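Long-range contact in methylmalonate-semialdehyde dehydrogenase (Oceanimonas doudoroffii, PDB 4ZZ7), which probably catalyses the NAD- and coenzyme A-dependent oxidation of methylmalonate semialdehyde to propionyl-CoA: residues A[254-259]-A[416-421]. Residues are numbered along the deposited sequence; the frame is centred on the assembly and turned at random.
Sequences NHAIVM and CIFTRD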
loop_
_atom_site.group_PDB
_atom_site.type_symbol
_atom_site.label_atom_id
_atom_site.label_comp_id
_atom_site.label_asym_id
_atom_site.label_seq_id
_atom_site.Cartn_x
_atom_site.Cartn_y
_atom_site.Cartn_z
ATOM N N ASN A 254 2.656 12.518 -29.991
ATOM C CA ASN A 254 2.068 11.222 -29.663
ATOM C C ASN A 254 1.821 10.395 -30.910
ATOM O O ASN A 254 1.105 10.827 -31.794
ATOM C CB ASN A 254 0.781 11.404 -28.860
ATOM C CG ASN A 254 1.026 11.809 -27.388
ATOM O OD1 ASN A 254 0.191 11.556 -26.531
ATOM N ND2 ASN A 254 2.150 12.405 -27.090
ATOM N N HIS A 255 2.434 9.212 -30.960
ATOM C CA HIS A 255 2.345 8.303 -32.099
ATOM C C HIS A 255 1.379 7.156 -31.819
ATOM O O HIS A 255 1.335 6.659 -30.712
ATOM C CB HIS A 255 3.708 7.674 -32.398
ATOM C CG HIS A 255 4.728 8.612 -32.977
ATOM N ND1 HIS A 255 5.071 9.809 -32.381
ATOM C CD2 HIS A 255 5.527 8.494 -34.062
ATOM C CE1 HIS A 255 6.014 10.401 -33.090
ATOM N NE2 HIS A 255 6.305 9.624 -34.116
ATOM N N ALA A 256 0.648 6.725 -32.845
ATOM C CA ALA A 256 -0.188 5.524 -32.788
ATOM C C ALA A 256 0.232 4.546 -33.884
ATOM O O ALA A 256 0.215 4.894 -35.071
ATOM C CB ALA A 256 -1.659 5.878 -32.947
ATOM N N ILE A 257 0.585 3.335 -33.491
ATOM C CA ILE A 257 0.937 2.287 -34.428
ATOM C C ILE A 257 -0.346 1.598 -34.828
ATOM O O ILE A 257 -1.018 1.023 -33.975
ATOM C CB ILE A 257 1.886 1.266 -33.779
ATOM C CG1 ILE A 257 3.162 1.973 -33.332
ATOM C CG2 ILE A 257 2.202 0.110 -34.729
ATOM C CD1 ILE A 257 4.117 1.092 -32.574
ATOM N N VAL A 258 -0.688 1.677 -36.114
ATOM C CA VAL A 258 -1.841 0.956 -36.675
ATOM C C VAL A 258 -1.315 -0.351 -37.301
ATOM O O VAL A 258 -0.700 -0.341 -38.367
ATOM C CB VAL A 258 -2.606 1.808 -37.705
ATOM C CG1 VAL A 258 -3.849 1.081 -38.163
ATOM C CG2 VAL A 258 -2.969 3.157 -37.109
ATOM N N MET A 259 -1.542 -1.460 -36.605
ATOM C CA MET A 259 -1.113 -2.766 -37.066
ATOM C C MET A 259 -2.085 -3.270 -38.119
ATOM O O MET A 259 -3.221 -2.786 -38.216
ATOM C CB MET A 259 -1.084 -3.764 -35.908
ATOM C CG MET A 259 -0.092 -3.447 -34.795
ATOM S SD MET A 259 1.661 -3.661 -35.204
ATOM C CE MET A 259 1.798 -5.432 -35.405
ATOM N N CYS A 416 -0.067 5.098 -28.474
ATOM C CA CYS A 416 -1.116 4.068 -28.593
ATOM C C CYS A 416 -0.712 3.006 -29.611
ATOM O O CYS A 416 0.089 3.259 -30.494
ATOM C CB CYS A 416 -2.486 4.665 -28.976
ATOM S SG CYS A 416 -3.790 3.455 -29.490
ATOM N N ILE A 417 -1.275 1.816 -29.469
ATOM C CA ILE A 417 -1.181 0.817 -30.498
ATOM C C ILE A 417 -2.578 0.293 -30.786
ATOM O O ILE A 417 -3.311 -0.026 -29.851
ATOM C CB ILE A 417 -0.233 -0.330 -30.106
ATOM C CG1 ILE A 417 -0.108 -1.321 -31.263
ATOM C CG2 ILE A 417 -0.693 -1.046 -28.839
ATOM C CD1 ILE A 417 1.055 -2.268 -31.117
ATOM N N PHE A 418 -2.951 0.221 -32.065
ATOM C CA PHE A 418 -4.177 -0.430 -32.468
ATOM C C PHE A 418 -3.832 -1.841 -32.915
ATOM O O PHE A 418 -3.096 -2.020 -33.876
ATOM C CB PHE A 418 -4.824 0.341 -33.581
ATOM C CG PHE A 418 -5.267 1.700 -33.176
ATOM C CD1 PHE A 418 -6.375 1.861 -32.375
ATOM C CD2 PHE A 418 -4.589 2.815 -33.597
ATOM C CE1 PHE A 418 -6.801 3.123 -32.005
ATOM C CE2 PHE A 418 -5.004 4.074 -33.239
ATOM C CZ PHE A 418 -6.108 4.234 -32.436
ATOM N N THR A 419 -4.346 -2.840 -32.202
ATOM C CA THR A 419 -4.210 -4.247 -32.594
ATOM C C THR A 419 -5.260 -5.123 -31.906
ATOM O O THR A 419 -5.951 -4.680 -30.993
ATOM C CB THR A 419 -2.791 -4.758 -32.283
ATOM O OG1 THR A 419 -2.644 -6.122 -32.700
ATOM C CG2 THR A 419 -2.468 -4.659 -30.804
ATOM N N ARG A 420 -5.392 -6.353 -32.376
ATOM C CA ARG A 420 -6.231 -7.367 -31.725
ATOM C C ARG A 420 -5.375 -8.346 -30.953
ATOM O O ARG A 420 -5.852 -8.982 -30.037
ATOM C CB ARG A 420 -7.147 -8.095 -32.751
ATOM C CG ARG A 420 -8.066 -7.139 -33.532
ATOM C CD ARG A 420 -9.228 -7.750 -34.336
ATOM N NE ARG A 420 -10.199 -8.336 -33.408
ATOM C CZ ARG A 420 -10.279 -9.634 -33.078
ATOM N NH1 ARG A 420 -9.457 -10.531 -33.624
ATOM N NH2 ARG A 420 -11.188 -10.046 -32.184
ATOM N N ASP A 421 -4.100 -8.436 -31.312
ATOM C CA ASP A 421 -3.169 -9.440 -30.761
ATOM C C ASP A 421 -2.590 -9.091 -29.384
ATOM O O ASP A 421 -2.097 -7.981 -29.166
ATOM C CB ASP A 421 -1.996 -9.681 -31.737
ATOM C CG ASP A 421 -1.027 -10.726 -31.242
ATOM O OD1 ASP A 421 -1.490 -11.828 -30.866
ATOM O OD2 ASP A 421 0.192 -10.439 -31.191
#
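Ala256, Val258, Cys416 and Phe418 pack on one face of two neighbouring parallel strands, at the heart of the sheet of the aldehyde dehydrogenase catalytic domain. The Phe418 ring slants across to the other strand and crosses the Val258 side chain obliquely: its CE2 rests 3.8 Å from Ala256 CB, while CD2 meets the CG2 branch of Val258. Chi1 of -65° sets Phe418 CG beside its own backbone N, and Cys416 SG sits over the centre of one ring face, 3.8 Å above the plane. Helix 264-276 packs on this side through Ala267 and Leu271. On the other face, Ile417 CG1, anti to the backbone N (chi1 -177°), meets Ile257 CB, and Ile417 CD1 ends 4.0 Å from Met259 CG. Met259, bent at chi2 and chi3, lies side by side with Thr419, CG to CB 3.9 Å; Met399 of helix 399-408 touches both Met259 and Ile417. Four backbone hydrogen bonds join the strands: Cys416 N to His255 O, Ile257 N to Cys416 O, Phe418 N to Ile257 O at 2.8 Å, and Met259 N to Phe418 O. Beyond them, Asp261 OD2 accepts from Thr419 OG1 and Arg420 N, and Arg420 NE bonds Ser486 OG of a neighbouring subunit. The chemistry is thus a buried apolar seam whose facing backbone groups satisfy each other, those turned outward pairing with strands 286-292 and 436-439.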